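Local coordinates for protein CRISPR-associated endoribonuclease Cse3 (Thermus thermophilus, PDB 2Y8Y) that binds CRISPR repeat RNA and cleaves it as an endoribonuclease, retaining the processed crRNA for antiviral defence, at residues A119-L130 / Q174-G182. Residues are numbered along the deposited sequence; the frame is centred on the assembly and turned at random.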
loop_
_atom_site.group_PDB
_atom_site.type_symbol
_atom_site.label_atom_id
_atom_site.label_comp_id
_atom_site.label_asym_id
_atom_site.label_seq_id
_atom_site.Cartn_x
_atom_site.Cartn_y
_atom_site.Cartn_z
ATOM N N ALA A 119 11.200 7.286 -11.551
ATOM C CA ALA A 119 11.534 7.032 -10.155
ATOM C C ALA A 119 12.591 8.006 -9.660
ATOM O O ALA A 119 13.485 8.423 -10.400
ATOM C CB ALA A 119 12.007 5.589 -9.975
ATOM N N LEU A 120 12.497 8.371 -8.390
ATOM C CA LEU A 120 13.547 9.145 -7.760
ATOM C C LEU A 120 14.737 8.240 -7.522
ATOM O O LEU A 120 14.571 7.058 -7.208
ATOM C CB LEU A 120 13.046 9.725 -6.438
ATOM C CG LEU A 120 11.883 10.699 -6.624
ATOM C CD1 LEU A 120 11.359 11.185 -5.268
ATOM C CD2 LEU A 120 12.309 11.888 -7.471
ATOM N N LYS A 121 15.927 8.802 -7.652
ATOM C CA LYS A 121 17.145 8.010 -7.671
ATOM C C LYS A 121 17.794 7.761 -6.316
ATOM O O LYS A 121 18.222 6.644 -6.040
ATOM C CB LYS A 121 18.156 8.649 -8.618
ATOM C CG LYS A 121 17.642 8.747 -10.044
ATOM C CD LYS A 121 18.732 9.150 -11.013
ATOM C CE LYS A 121 18.214 9.130 -12.443
ATOM N NZ LYS A 121 19.288 9.463 -13.413
ATOM N N THR A 122 17.892 8.791 -5.488
ATOM C CA THR A 122 18.711 8.700 -4.275
ATOM C C THR A 122 17.905 8.474 -2.994
ATOM O O THR A 122 16.747 8.827 -2.897
ATOM C CB THR A 122 19.580 9.952 -4.071
ATOM O OG1 THR A 122 18.751 11.057 -3.682
ATOM C CG2 THR A 122 20.379 10.280 -5.345
ATOM N N PRO A 123 18.545 7.884 -1.989
ATOM C CA PRO A 123 17.850 7.715 -0.715
ATOM C C PRO A 123 17.374 9.048 -0.122
ATOM O O PRO A 123 16.266 9.084 0.417
ATOM C CB PRO A 123 18.898 7.032 0.170
ATOM C CG PRO A 123 19.791 6.295 -0.821
ATOM C CD PRO A 123 19.856 7.205 -2.024
ATOM N N ALA A 124 18.170 10.111 -0.222
ATOM C CA ALA A 124 17.738 11.427 0.255
ATOM C C ALA A 124 16.459 11.872 -0.461
ATOM O O ALA A 124 15.524 12.385 0.167
ATOM C CB ALA A 124 18.840 12.467 0.071
ATOM N N GLU A 125 16.408 11.678 -1.772
ATOM C CA GLU A 125 15.234 12.086 -2.541
ATOM C C GLU A 125 14.025 11.249 -2.137
ATOM O O GLU A 125 12.897 11.759 -2.053
ATOM C CB GLU A 125 15.494 11.942 -4.042
ATOM C CG GLU A 125 16.444 12.999 -4.585
ATOM C CD GLU A 125 17.004 12.663 -5.945
ATOM O OE1 GLU A 125 16.923 11.497 -6.385
ATOM O OE2 GLU A 125 17.568 13.581 -6.580
ATOM N N LYS A 126 14.251 9.962 -1.880
ATOM C CA LYS A 126 13.172 9.057 -1.498
ATOM C C LYS A 126 12.565 9.429 -0.145
ATOM O O LYS A 126 11.337 9.468 -0.011
ATOM C CB LYS A 126 13.671 7.614 -1.503
ATOM C CG LYS A 126 13.971 7.118 -2.910
ATOM C CD LYS A 126 14.883 5.914 -2.955
ATOM C CE LYS A 126 15.068 5.464 -4.392
ATOM N NZ LYS A 126 16.147 4.463 -4.513
ATOM N N VAL A 127 13.420 9.735 0.830
ATOM C CA VAL A 127 12.961 10.198 2.143
ATOM C C VAL A 127 12.250 11.552 2.051
ATOM O O VAL A 127 11.201 11.747 2.667
ATOM C CB VAL A 127 14.110 10.247 3.158
ATOM C CG1 VAL A 127 13.654 10.931 4.443
ATOM C CG2 VAL A 127 14.584 8.830 3.461
ATOM N N ALA A 128 12.791 12.476 1.264
ATOM C CA ALA A 128 12.145 13.777 1.095
ATOM C C ALA A 128 10.763 13.619 0.469
ATOM O O ALA A 128 9.811 14.317 0.840
ATOM C CB ALA A 128 13.025 14.715 0.257
ATOM N N TRP A 129 10.660 12.711 -0.495
ATOM C CA TRP A 129 9.390 12.421 -1.128
ATOM C C TRP A 129 8.394 11.926 -0.074
ATOM O O TRP A 129 7.262 12.415 0.006
ATOM C CB TRP A 129 9.583 11.371 -2.226
ATOM C CG TRP A 129 8.309 10.938 -2.927
ATOM C CD1 TRP A 129 7.754 11.532 -4.020
ATOM C CD2 TRP A 129 7.465 9.824 -2.606
ATOM N NE1 TRP A 129 6.617 10.865 -4.402
ATOM C CE2 TRP A 129 6.419 9.804 -3.551
ATOM C CE3 TRP A 129 7.484 8.844 -1.600
ATOM C CZ2 TRP A 129 5.397 8.852 -3.531
ATOM C CZ3 TRP A 129 6.463 7.880 -1.584
ATOM C CH2 TRP A 129 5.438 7.899 -2.545
ATOM N N LEU A 130 8.805 10.959 0.740
ATOM C CA LEU A 130 7.915 10.435 1.779
ATOM C C LEU A 130 7.464 11.571 2.694
ATOM O O LEU A 130 6.283 11.673 3.021
ATOM C CB LEU A 130 8.626 9.366 2.600
ATOM C CG LEU A 130 7.800 8.819 3.763
ATOM C CD1 LEU A 130 6.606 7.990 3.268
ATOM C CD2 LEU A 130 8.728 7.993 4.599
ATOM N N GLN A 174 10.213 -2.511 -15.119
ATOM C CA GLN A 174 10.736 -2.567 -13.765
ATOM C C GLN A 174 10.267 -1.359 -12.977
ATOM O O GLN A 174 10.434 -0.223 -13.404
ATOM C CB GLN A 174 12.258 -2.636 -13.782
ATOM C CG GLN A 174 12.785 -3.939 -14.342
ATOM C CD GLN A 174 14.152 -3.789 -14.965
ATOM O OE1 GLN A 174 14.499 -2.725 -15.483
ATOM N NE2 GLN A 174 14.938 -4.853 -14.921
ATOM N N VAL A 175 9.663 -1.622 -11.827
ATOM C CA VAL A 175 9.099 -0.570 -10.994
ATOM C C VAL A 175 9.839 -0.555 -9.673
ATOM O O VAL A 175 9.859 -1.551 -8.960
ATOM C CB VAL A 175 7.601 -0.807 -10.748
ATOM C CG1 VAL A 175 7.025 0.282 -9.855
ATOM C CG2 VAL A 175 6.863 -0.888 -12.076
ATOM N N GLN A 176 10.470 0.570 -9.356
ATOM C CA GLN A 176 11.218 0.667 -8.110
ATOM C C GLN A 176 10.291 0.631 -6.900
ATOM O O GLN A 176 9.316 1.384 -6.815
ATOM C CB GLN A 176 12.105 1.921 -8.105
ATOM C CG GLN A 176 12.995 1.952 -6.890
ATOM C CD GLN A 176 14.114 2.943 -6.980
ATOM O OE1 GLN A 176 14.166 3.781 -7.882
ATOM N NE2 GLN A 176 15.037 2.839 -6.046
ATOM N N ALA A 177 10.604 -0.255 -5.961
ATOM C CA ALA A 177 9.774 -0.452 -4.784
ATOM C C ALA A 177 10.618 -0.207 -3.544
ATOM O O ALA A 177 11.583 -0.932 -3.281
ATOM C CB ALA A 177 9.209 -1.865 -4.779
ATOM N N VAL A 178 10.243 0.820 -2.789
ATOM C CA VAL A 178 10.985 1.244 -1.621
ATOM C C VAL A 178 10.106 0.994 -0.403
ATOM O O VAL A 178 8.988 1.533 -0.317
ATOM C CB VAL A 178 11.324 2.741 -1.724
ATOM C CG1 VAL A 178 12.107 3.200 -0.506
ATOM C CG2 VAL A 178 12.117 3.010 -2.977
ATOM N N LEU A 179 10.588 0.160 0.515
ATOM C CA LEU A 179 9.851 -0.178 1.723
ATOM C C LEU A 179 10.292 0.704 2.885
ATOM O O LEU A 179 11.416 0.570 3.391
ATOM C CB LEU A 179 10.057 -1.658 2.070
ATOM C CG LEU A 179 9.304 -2.157 3.303
ATOM C CD1 LEU A 179 7.791 -2.019 3.121
ATOM C CD2 LEU A 179 9.678 -3.601 3.548
ATOM N N PHE A 180 9.401 1.609 3.296
ATOM C CA PHE A 180 9.644 2.532 4.401
ATOM C C PHE A 180 8.974 2.014 5.665
ATOM O O PHE A 180 7.852 1.484 5.617
ATOM C CB PHE A 180 8.997 3.897 4.131
ATOM C CG PHE A 180 9.532 4.648 2.939
ATOM C CD1 PHE A 180 10.733 5.359 3.011
ATOM C CD2 PHE A 180 8.776 4.735 1.778
ATOM C CE1 PHE A 180 11.181 6.117 1.929
ATOM C CE2 PHE A 180 9.215 5.476 0.695
ATOM C CZ PHE A 180 10.433 6.162 0.770
ATOM N N GLU A 181 9.636 2.196 6.805
ATOM C CA GLU A 181 9.016 1.948 8.109
ATOM C C GLU A 181 9.459 3.043 9.056
ATOM O O GLU A 181 10.618 3.451 9.035
ATOM C CB GLU A 181 9.466 0.599 8.658
ATOM C CG GLU A 181 8.758 0.198 9.921
ATOM C CD GLU A 181 9.068 -1.224 10.319
ATOM O OE1 GLU A 181 10.220 -1.485 10.718
ATOM O OE2 GLU A 181 8.160 -2.075 10.225
ATOM N N GLY A 182 8.560 3.540 9.891
ATOM C CA GLY A 182 8.952 4.572 10.822
ATOM C C GLY A 182 7.839 4.954 11.770
ATOM O O GLY A 182 6.936 4.163 12.043
#
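F180 packs against the first turns of helix 123-136, its ring between two aliphatic groups: L130 CD2 sits over one face in a CH-pi contact, 4.0 Å from the ring centroid and 23° off its normal, and V178 CG1 lies over the opposite face. With CG anti to its carbonyl carbon (chi1 -63°), the F180 ring reaches the helix backbone, where CZ comes within 3.5 Å of K126 O. W129 CZ3 meets F180 CE2 obliquely at 4.3 Å. Toward the N-terminal end of strand 174-182, the extended K126 chain runs across V178, CD to CG2 4.0 Å, and brings its ammonium group to the end of the Q176 side chain. A119 CB packs near Q176 CB at 4.1 Å. This is helix-on-sheet packing in a ferredoxin-like protein of the Cas6 family, the segment axes crossing at -61°. In the next shell, D155 on strand 150-160 forms a salt bridge with K126 NZ, a partner that probably steadies the charge of this buried lysine, and K121 O adds a weak bond. A capping box fixes the helix start: E125 N donates to T122 OG1 (3.1 Å) and T122 N to E125 OE1 (3.0 Å). Beside it, K121 packs on a uracil base of the bound RNA.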